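Local atomic coordinates of probable branched-chain amino acid ABC transporter, amino acid binding protein (Thermus thermophilus, PDB entry 3LKB), a protein that probably binds branched-chain amino acids such as valine and delivers them to an ABC transporter. Residues A[9-14]-A[52-57]; A[76-81]-A[100-105]; A[92-97]-A[117-122]. The protein carries 2 engineered substitutions. All blocks are in the same frame, centred on the assembly; numbering follows the deposited sequence.

Contact 1 (A[9-14]-A[52-57])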
loop_
_atom_site.group_PDB
_atom_site.type_symbol
_atom_site.label_atom_id
_atom_site.label_comp_id
_atom_site.label_asym_id
_atom_site.label_seq_id
_atom_site.Cartn_x
_atom_site.Cartn_y
_atom_site.Cartn_z
ATOM N N THR A 9 -15.495 3.563 19.829
ATOM C CA THR A 9 -14.373 3.322 18.971
ATOM C C THR A 9 -14.349 1.952 18.325
ATOM O O THR A 9 -14.463 0.890 18.975
ATOM C CB THR A 9 -13.077 3.614 19.645
ATOM O OG1 THR A 9 -13.043 5.027 19.933
ATOM C CG2 THR A 9 -11.914 3.268 18.676
ATOM N N LEU A 10 -14.234 2.015 17.008
ATOM C CA LEU A 10 -14.136 0.842 16.191
ATOM C C LEU A 10 -12.683 0.843 15.742
ATOM O O LEU A 10 -12.266 1.733 15.025
ATOM C CB LEU A 10 -15.092 0.975 15.019
ATOM C CG LEU A 10 -15.522 -0.381 14.464
ATOM C CD1 LEU A 10 -16.039 -1.220 15.610
ATOM C CD2 LEU A 10 -16.584 -0.202 13.430
ATOM N N PHE A 11 -11.906 -0.125 16.220
ATOM C CA PHE A 11 -10.478 -0.107 16.013
ATOM C C PHE A 11 -10.005 -1.337 15.225
ATOM O O PHE A 11 -10.319 -2.472 15.552
ATOM C CB PHE A 11 -9.761 0.081 17.363
ATOM C CG PHE A 11 -8.321 -0.395 17.395
ATOM C CD1 PHE A 11 -7.271 0.462 17.039
ATOM C CD2 PHE A 11 -8.011 -1.683 17.808
ATOM C CE1 PHE A 11 -5.940 0.039 17.107
ATOM C CE2 PHE A 11 -6.709 -2.111 17.886
ATOM C CZ PHE A 11 -5.656 -1.232 17.524
ATOM N N TRP A 12 -9.273 -1.100 14.148
ATOM C CA TRP A 12 -8.646 -2.178 13.391
ATOM C C TRP A 12 -7.183 -1.866 13.322
ATOM O O TRP A 12 -6.787 -0.685 13.208
ATOM C CB TRP A 12 -9.230 -2.215 11.991
ATOM C CG TRP A 12 -8.598 -3.196 11.045
ATOM C CD1 TRP A 12 -8.900 -4.496 10.937
ATOM C CD2 TRP A 12 -7.539 -2.940 10.083
ATOM N NE1 TRP A 12 -8.123 -5.091 9.963
ATOM C CE2 TRP A 12 -7.281 -4.163 9.422
ATOM C CE3 TRP A 12 -6.774 -1.816 9.753
ATOM C CZ2 TRP A 12 -6.333 -4.296 8.419
ATOM C CZ3 TRP A 12 -5.808 -1.939 8.755
ATOM C CH2 TRP A 12 -5.610 -3.178 8.086
ATOM N N SER A 13 -6.369 -2.900 13.446
ATOM C CA SER A 13 -4.912 -2.754 13.253
ATOM C C SER A 13 -4.470 -3.837 12.289
ATOM O O SER A 13 -4.726 -5.000 12.528
ATOM C CB SER A 13 -4.164 -2.889 14.594
ATOM O OG SER A 13 -2.787 -3.152 14.405
ATOM N N GLY A 14 -3.826 -3.458 11.190
ATOM C CA GLY A 14 -3.389 -4.411 10.172
ATOM C C GLY A 14 -2.484 -3.730 9.165
ATOM O O GLY A 14 -2.053 -2.578 9.362
ATOM N N VAL A 52 -10.932 4.079 14.106
ATOM C CA VAL A 52 -9.512 4.077 14.215
ATOM C C VAL A 52 -8.920 2.890 13.456
ATOM O O VAL A 52 -9.121 1.725 13.823
ATOM C CB VAL A 52 -9.068 4.128 15.655
ATOM C CG1 VAL A 52 -7.567 4.078 15.725
ATOM C CG2 VAL A 52 -9.643 5.409 16.320
ATOM N N VAL A 53 -8.212 3.222 12.375
ATOM C CA VAL A 53 -7.631 2.264 11.453
ATOM C C VAL A 53 -6.127 2.466 11.436
ATOM O O VAL A 53 -5.658 3.470 10.895
ATOM C CB VAL A 53 -8.195 2.483 10.040
ATOM C CG1 VAL A 53 -7.299 1.839 9.010
ATOM C CG2 VAL A 53 -9.621 1.920 9.958
ATOM N N ARG A 54 -5.384 1.527 12.034
ATOM C CA ARG A 54 -3.918 1.657 12.172
ATOM C C ARG A 54 -3.200 0.694 11.233
ATOM O O ARG A 54 -3.566 -0.486 11.103
ATOM C CB ARG A 54 -3.464 1.348 13.616
ATOM C CG ARG A 54 -4.250 2.080 14.714
ATOM C CD ARG A 54 -3.419 3.117 15.417
ATOM N NE ARG A 54 -3.721 4.473 14.993
ATOM C CZ ARG A 54 -4.018 5.485 15.819
ATOM N NH1 ARG A 54 -4.073 5.302 17.136
ATOM N NH2 ARG A 54 -4.232 6.693 15.315
ATOM N N ASP A 55 -2.186 1.205 10.568
ATOM C CA ASP A 55 -1.303 0.426 9.793
ATOM C C ASP A 55 -0.167 -0.066 10.679
ATOM O O ASP A 55 0.715 0.713 11.016
ATOM C CB ASP A 55 -0.718 1.324 8.706
ATOM C CG ASP A 55 0.268 0.581 7.781
ATOM O OD1 ASP A 55 0.270 -0.675 7.695
ATOM O OD2 ASP A 55 1.053 1.279 7.123
ATOM N N ASP A 56 -0.181 -1.359 11.030
ATOM C CA ASP A 56 0.913 -1.976 11.760
ATOM C C ASP A 56 1.981 -2.587 10.874
ATOM O O ASP A 56 2.944 -3.129 11.397
ATOM C CB ASP A 56 0.404 -3.056 12.723
ATOM C CG ASP A 56 -0.367 -4.207 12.006
ATOM O OD1 ASP A 56 -0.036 -4.569 10.839
ATOM O OD2 ASP A 56 -1.314 -4.750 12.647
ATOM N N GLN A 57 1.787 -2.535 9.552
ATOM C CA GLN A 57 2.718 -3.107 8.559
ATOM C C GLN A 57 3.146 -4.560 8.824
ATOM O O GLN A 57 4.249 -4.971 8.460
ATOM C CB GLN A 57 3.939 -2.207 8.406
ATOM C CG GLN A 57 3.529 -0.791 7.962
ATOM C CD GLN A 57 4.679 0.079 7.597
ATOM O OE1 GLN A 57 5.596 0.270 8.396
ATOM N NE2 GLN A 57 4.653 0.625 6.371
#
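F11, W12, S13 and G14 pair in parallel with V52 to D55. The two strands belong to the beta-alpha-beta unit of strand 6-14, helix 21-41 and strand 47-55, in a fold of the periplasmic binding protein type. Their axes lie 11° apart. Backbone bonds alternate between the strands, and W12 is held by both of its polar backbone atoms: its N donates to V52 O (2.8 Å) and its O accepts from R54 N (2.9 Å). G14 O then accepts from D56 N.

The apolar contacts divide between the two faces of the sheet. On one face, V52 CG1 meets F11 CD1 at the ring edge, in its plane, at 3.9 Å. R54 CG comes to 3.6 Å from F11 CE1. The arginine chain bends at chi2 and chi3, and its guanidinium lies with V52 CG1 over its centre. Its NH1 forms a salt bridge with E69 on helix 60-72. On the other face, W12 CE3 touches V53 CG1 at 3.8 Å. Y27 of helix 21-41 also meets the W12 ring.

The polar end of the contact is at D56. T63 gives D56 OD2 one bond. S13 OG stands anti to the backbone N (chi1 162°), which points it at D56, and it donates to that same OD2 at 2.8 Å, on its anti side and 28° out of the carboxylate plane.

Contact 2 (A[76-81]-A[100-105]). With VAL (valine), chain C.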
loop_
_atom_site.group_PDB
_atom_site.type_symbol
_atom_site.label_atom_id
_atom_site.label_comp_id
_atom_site.label_asym_id
_atom_site.label_seq_id
_atom_site.Cartn_x
_atom_site.Cartn_y
_atom_site.Cartn_z
ATOM N N ILE A 76 -12.117 0.132 23.907
ATOM C CA ILE A 76 -12.796 -0.678 22.894
ATOM C C ILE A 76 -13.573 -1.864 23.470
ATOM O O ILE A 76 -13.053 -2.608 24.280
ATOM C CB ILE A 76 -11.835 -1.168 21.738
ATOM C CG1 ILE A 76 -10.672 -2.031 22.265
ATOM C CG2 ILE A 76 -11.280 0.018 20.946
ATOM C CD1 ILE A 76 -9.924 -2.749 21.173
ATOM N N PRO A 77 -14.819 -2.049 23.023
ATOM C CA PRO A 77 -15.622 -3.212 23.346
ATOM C C PRO A 77 -15.426 -4.422 22.405
ATOM O O PRO A 77 -15.937 -5.519 22.702
ATOM C CB PRO A 77 -17.061 -2.660 23.224
ATOM C CG PRO A 77 -16.942 -1.630 22.126
ATOM C CD PRO A 77 -15.595 -1.022 22.305
ATOM N N VAL A 78 -14.701 -4.203 21.298
ATOM C CA VAL A 78 -14.356 -5.209 20.245
ATOM C C VAL A 78 -13.015 -4.808 19.623
ATOM O O VAL A 78 -12.686 -3.629 19.619
ATOM C CB VAL A 78 -15.322 -5.193 19.004
ATOM C CG1 VAL A 78 -15.264 -6.563 18.216
ATOM C CG2 VAL A 78 -16.713 -4.883 19.391
ATOM N N PHE A 79 -12.313 -5.778 19.036
ATOM C CA PHE A 79 -11.009 -5.605 18.397
ATOM C C PHE A 79 -11.170 -6.272 17.045
ATOM O O PHE A 79 -11.474 -7.466 16.986
ATOM C CB PHE A 79 -9.971 -6.375 19.210
ATOM C CG PHE A 79 -8.559 -6.410 18.618
ATOM C CD1 PHE A 79 -8.102 -5.447 17.705
ATOM C CD2 PHE A 79 -7.663 -7.398 19.036
ATOM C CE1 PHE A 79 -6.786 -5.468 17.201
ATOM C CE2 PHE A 79 -6.346 -7.439 18.559
ATOM C CZ PHE A 79 -5.906 -6.459 17.605
ATOM N N LEU A 80 -11.038 -5.485 15.979
ATOM C CA LEU A 80 -10.924 -5.967 14.610
ATOM C C LEU A 80 -9.424 -6.153 14.342
ATOM O O LEU A 80 -8.648 -5.182 14.383
ATOM C CB LEU A 80 -11.537 -4.955 13.636
ATOM C CG LEU A 80 -13.044 -4.713 13.783
ATOM C CD1 LEU A 80 -13.568 -3.620 12.905
ATOM C CD2 LEU A 80 -13.782 -5.955 13.475
ATOM N N SER A 81 -8.991 -7.403 14.173
ATOM C CA SER A 81 -7.560 -7.650 14.060
ATOM C C SER A 81 -7.234 -8.211 12.699
ATOM O O SER A 81 -8.123 -8.375 11.850
ATOM C CB SER A 81 -7.078 -8.630 15.135
ATOM O OG SER A 81 -7.667 -9.878 14.953
ATOM N N PRO A 100 -14.020 -9.436 22.769
ATOM C CA PRO A 100 -14.327 -10.120 21.490
ATOM C C PRO A 100 -13.486 -9.595 20.363
ATOM O O PRO A 100 -13.358 -8.393 20.216
ATOM C CB PRO A 100 -15.785 -9.753 21.227
ATOM C CG PRO A 100 -16.349 -9.472 22.571
ATOM C CD PRO A 100 -15.219 -8.809 23.352
ATOM N N THR A 101 -12.952 -10.489 19.552
ATOM C CA THR A 101 -11.950 -10.141 18.561
ATOM C C THR A 101 -12.314 -10.813 17.298
ATOM O O THR A 101 -12.483 -12.051 17.285
ATOM C CB THR A 101 -10.578 -10.645 19.015
ATOM O OG1 THR A 101 -10.190 -9.855 20.129
ATOM C CG2 THR A 101 -9.510 -10.514 17.943
ATOM N N ILE A 102 -12.463 -10.027 16.241
ATOM C CA ILE A 102 -12.830 -10.580 14.954
ATOM C C ILE A 102 -11.649 -10.390 14.015
ATOM O O ILE A 102 -11.394 -9.262 13.585
ATOM C CB ILE A 102 -14.057 -9.851 14.387
ATOM C CG1 ILE A 102 -15.183 -9.914 15.417
ATOM C CG2 ILE A 102 -14.424 -10.408 13.006
ATOM C CD1 ILE A 102 -16.384 -8.962 15.127
ATOM N N PRO A 103 -10.902 -11.473 13.717
ATOM C CA PRO A 103 -9.706 -11.406 12.875
ATOM C C PRO A 103 -9.952 -11.547 11.356
ATOM O O PRO A 103 -10.856 -12.252 10.930
ATOM C CB PRO A 103 -8.878 -12.604 13.361
ATOM C CG PRO A 103 -9.666 -13.295 14.405
ATOM C CD PRO A 103 -11.061 -12.821 14.286
ATOM N N ALA A 104 -9.133 -10.855 10.569
ATOM C CA ALA A 104 -8.957 -11.155 9.149
ATOM C C ALA A 104 -8.255 -12.495 8.943
ATOM O O ALA A 104 -8.442 -13.122 7.940
ATOM C CB ALA A 104 -8.146 -10.058 8.477
ATOM N N SER A 105 -7.382 -12.868 9.870
ATOM C CA SER A 105 -6.736 -14.146 9.829
ATOM C C SER A 105 -7.819 -15.216 9.963
ATOM O O SER A 105 -8.692 -15.120 10.835
ATOM C CB SER A 105 -5.818 -14.305 11.047
ATOM O OG SER A 105 -5.428 -15.662 11.187
HETATM N N VAL C . -2.643 -12.259 5.661
HETATM C CA VAL C . -3.499 -12.897 6.734
HETATM C C VAL C . -4.274 -11.929 7.560
HETATM O O VAL C . -5.399 -11.717 7.164
HETATM C CB VAL C . -2.715 -13.721 7.730
HETATM C CG1 VAL C . -1.832 -12.910 8.547
HETATM C CG2 VAL C . -3.630 -14.371 8.563
HETATM O O HOH W 1 -10.939 -7.802 11.553
#
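F79 to S81 and T101 to P103 run parallel, their axes 4.6 Å apart and crossing at -18°, and four backbone bonds join the segments, from F79 N to P100 O at one end to A104 N and S81 O at the other. They are the two strands of a beta-alpha-beta unit connected by helix 84-97. F79 and T101 lie side by side, with T101 OG1 at the ring edge, 3.7 Å from F79 CD2. The T101 hydroxyl has its hydrogen bond to I99 O. S81 OG sits between its backbone N and carbonyl carbon (chi1 64°). There it touches P103 CB at 3.4 Å and bonds to N87 of helix 84-97. On the opposite face L80 CD2 packs on I102 CB at 4.0 Å. Before the strand, the V78 side chain crosses that of I102, CG1 to CD1 at 4.1 Å. The strand end leads into the ligand pocket: A104 CB is 3.5 Å from O of the bound valine, and S105 CB is 3.3 Å from its CG2. Helix 84-97 covers the side of F79, T101 and P103. Helix 285-308 packs on V78, L80 and I102, helix 313-321 on V78 and P100, and strand 6-14 runs beside L80.

Contact 3 (A[92-97]-A[117-122])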
loop_
_atom_site.group_PDB
_atom_site.type_symbol
_atom_site.label_atom_id
_atom_site.label_comp_id
_atom_site.label_asym_id
_atom_site.label_seq_id
_atom_site.Cartn_x
_atom_site.Cartn_y
_atom_site.Cartn_z
ATOM N N PRO A 92 -3.354 -14.708 24.803
ATOM C CA PRO A 92 -3.418 -14.640 26.300
ATOM C C PRO A 92 -4.016 -13.326 26.833
ATOM O O PRO A 92 -4.788 -13.335 27.792
ATOM C CB PRO A 92 -1.928 -14.751 26.723
ATOM C CG PRO A 92 -1.314 -15.578 25.618
ATOM C CD PRO A 92 -2.007 -15.092 24.329
ATOM N N LEU A 93 -3.641 -12.210 26.215
ATOM C CA LEU A 93 -4.104 -10.908 26.645
ATOM C C LEU A 93 -5.582 -10.685 26.255
ATOM O O LEU A 93 -6.365 -10.119 27.037
ATOM C CB LEU A 93 -3.200 -9.852 26.045
ATOM C CG LEU A 93 -3.379 -8.394 26.438
ATOM C CD1 LEU A 93 -3.269 -8.238 27.965
ATOM C CD2 LEU A 93 -2.256 -7.628 25.709
ATOM N N ILE A 94 -5.965 -11.145 25.065
ATOM C CA ILE A 94 -7.372 -11.040 24.654
ATOM C C ILE A 94 -8.302 -11.756 25.640
ATOM O O ILE A 94 -9.297 -11.213 26.072
ATOM C CB ILE A 94 -7.598 -11.577 23.213
ATOM C CG1 ILE A 94 -6.792 -10.725 22.204
ATOM C CG2 ILE A 94 -9.105 -11.619 22.887
ATOM C CD1 ILE A 94 -6.930 -11.066 20.787
ATOM N N GLN A 95 -7.964 -13.005 25.919
ATOM C CA GLN A 95 -8.577 -13.827 26.942
ATOM C C GLN A 95 -8.618 -13.111 28.303
ATOM O O GLN A 95 -9.683 -13.075 28.949
ATOM C CB GLN A 95 -7.822 -15.170 27.038
ATOM C CG GLN A 95 -8.438 -16.213 28.000
ATOM C CD GLN A 95 -9.753 -16.791 27.483
ATOM O OE1 GLN A 95 -10.001 -16.850 26.251
ATOM N NE2 GLN A 95 -10.624 -17.208 28.422
ATOM N N GLU A 96 -7.490 -12.545 28.745
ATOM C CA GLU A 96 -7.434 -11.920 30.104
ATOM C C GLU A 96 -8.385 -10.758 30.200
ATOM O O GLU A 96 -9.152 -10.658 31.122
ATOM C CB GLU A 96 -6.011 -11.451 30.470
ATOM C CG GLU A 96 -5.919 -10.573 31.767
ATOM C CD GLU A 96 -4.500 -10.043 32.057
ATOM O OE1 GLU A 96 -3.505 -10.802 31.888
ATOM O OE2 GLU A 96 -4.381 -8.844 32.447
ATOM N N LEU A 97 -8.391 -9.904 29.198
ATOM C CA LEU A 97 -9.300 -8.786 29.278
ATOM C C LEU A 97 -10.663 -9.002 28.640
ATOM O O LEU A 97 -11.455 -8.075 28.577
ATOM C CB LEU A 97 -8.612 -7.497 28.791
ATOM C CG LEU A 97 -7.946 -7.502 27.443
ATOM C CD1 LEU A 97 -9.023 -7.181 26.465
ATOM C CD2 LEU A 97 -6.843 -6.450 27.374
ATOM N N ASP A 117 -11.913 -18.155 24.201
ATOM C CA ASP A 117 -13.312 -17.842 24.450
ATOM C C ASP A 117 -13.835 -16.589 23.711
ATOM O O ASP A 117 -15.047 -16.488 23.427
ATOM C CB ASP A 117 -13.572 -17.720 25.943
ATOM C CG ASP A 117 -13.330 -19.027 26.721
ATOM O OD1 ASP A 117 -13.568 -20.160 26.186
ATOM O OD2 ASP A 117 -12.908 -18.893 27.909
ATOM N N TYR A 118 -12.926 -15.670 23.368
ATOM C CA TYR A 118 -13.318 -14.358 22.791
ATOM C C TYR A 118 -12.944 -14.076 21.336
ATOM O O TYR A 118 -13.035 -12.940 20.893
ATOM C CB TYR A 118 -12.781 -13.221 23.659
ATOM C CG TYR A 118 -13.302 -13.356 25.052
ATOM C CD1 TYR A 118 -12.515 -13.946 26.047
ATOM C CD2 TYR A 118 -14.620 -13.001 25.352
ATOM C CE1 TYR A 118 -13.004 -14.120 27.306
ATOM C CE2 TYR A 118 -15.144 -13.179 26.600
ATOM C CZ TYR A 118 -14.316 -13.732 27.588
ATOM O OH TYR A 118 -14.785 -13.881 28.869
ATOM N N ILE A 119 -12.544 -15.097 20.583
ATOM C CA ILE A 119 -12.095 -14.864 19.215
ATOM C C ILE A 119 -13.091 -15.447 18.256
ATOM O O ILE A 119 -13.449 -16.623 18.385
ATOM C CB ILE A 119 -10.745 -15.522 19.031
ATOM C CG1 ILE A 119 -9.753 -14.857 20.019
ATOM C CG2 ILE A 119 -10.322 -15.488 17.537
ATOM C CD1 ILE A 119 -8.413 -15.540 20.096
ATOM N N PHE A 120 -13.572 -14.649 17.303
ATOM C CA PHE A 120 -14.597 -15.148 16.388
ATOM C C PHE A 120 -14.197 -14.968 14.955
ATOM O O PHE A 120 -13.988 -13.861 14.515
ATOM C CB PHE A 120 -15.954 -14.477 16.644
ATOM C CG PHE A 120 -16.496 -14.747 17.998
ATOM C CD1 PHE A 120 -16.133 -13.945 19.081
ATOM C CD2 PHE A 120 -17.328 -15.827 18.209
ATOM C CE1 PHE A 120 -16.595 -14.250 20.362
ATOM C CE2 PHE A 120 -17.834 -16.119 19.470
ATOM C CZ PHE A 120 -17.467 -15.329 20.552
ATOM N N LEU A 121 -14.097 -16.093 14.238
ATOM C CA LEU A 121 -13.730 -16.142 12.838
ATOM C C LEU A 121 -14.966 -15.841 11.994
ATOM O O LEU A 121 -15.993 -16.498 12.171
ATOM C CB LEU A 121 -13.209 -17.542 12.529
ATOM C CG LEU A 121 -11.698 -17.704 12.503
ATOM C CD1 LEU A 121 -11.004 -16.800 13.483
ATOM C CD2 LEU A 121 -11.253 -19.130 12.688
ATOM N N PRO A 122 -14.892 -14.824 11.110
ATOM C CA PRO A 122 -16.053 -14.502 10.293
ATOM C C PRO A 122 -16.324 -15.597 9.283
ATOM O O PRO A 122 -17.476 -15.829 8.976
ATOM C CB PRO A 122 -15.642 -13.209 9.569
ATOM C CG PRO A 122 -14.623 -12.621 10.370
ATOM C CD PRO A 122 -13.841 -13.803 10.952
HETATM O O HOH W 2 -10.005 -15.368 23.812
#
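The amide of Q95 and the carboxylate of D117 meet obliquely, their planes 65° apart, and the ring of Y118 lies beside them. One face of that ring carries D117 CB, 3.8 Å above the plane and offset toward the rim. Q95 OE1 approaches Y118 CD1 obliquely at 3.8 Å. The contact packs residues 92-97 of helix 84-97, the helix of a beta-alpha-beta unit, against the chain that leads into strand 121-123.

Two bonds link Q95 to D117. OE1 accepts from D117 N at 3.1 Å, in the amide plane and on a lone pair. NE2 donates to D117 OD2 at 2.9 Å; the carboxylate is met from above its plane. The Q95 chain bends at chi2 (70°), which brings CD round toward D117. A water also donates to Q95 OE1 and accepts from Y118 N, so OE1 takes two bonds. An alanine at Q95 would probably leave D117 N and OD2 without these mates and set the carboxylate free to turn.

The apolar part lies one residue back on the helix. I94 CG2 meets Y118 CB at 4.1 Å, and the I94 and Y118 side chains pass one another, heading opposite ways. The hydroxyl of Y118 bonds to R98, just beyond the helix segment. I94 CG2 also reaches I119 CG1, at 4.4 Å.

How the contacts relate
Contacts 1 and 2 are both pairs of parallel strands, each in its own beta-alpha-beta unit, and both are buried. They touch directly: F11 O probably accepts from L80 N, and the F11 and F79 rings pack together. Contact 3 shares helix 84-97 with the unit of contact 2. Its segment 117-122 lies along strand 101-103, where T101 probably bonds through N and O to Y118 and F120. Contact 3 is a helix packed on a loop, buried at I94 and Y118 but exposed at D117. Contacts 1 and 2 are joined mainly by backbone hydrogen bonds; contact 3 relies on the Q95 side-chain amide and a bridging water. Of the three, contact 2 includes pocket residues for valine.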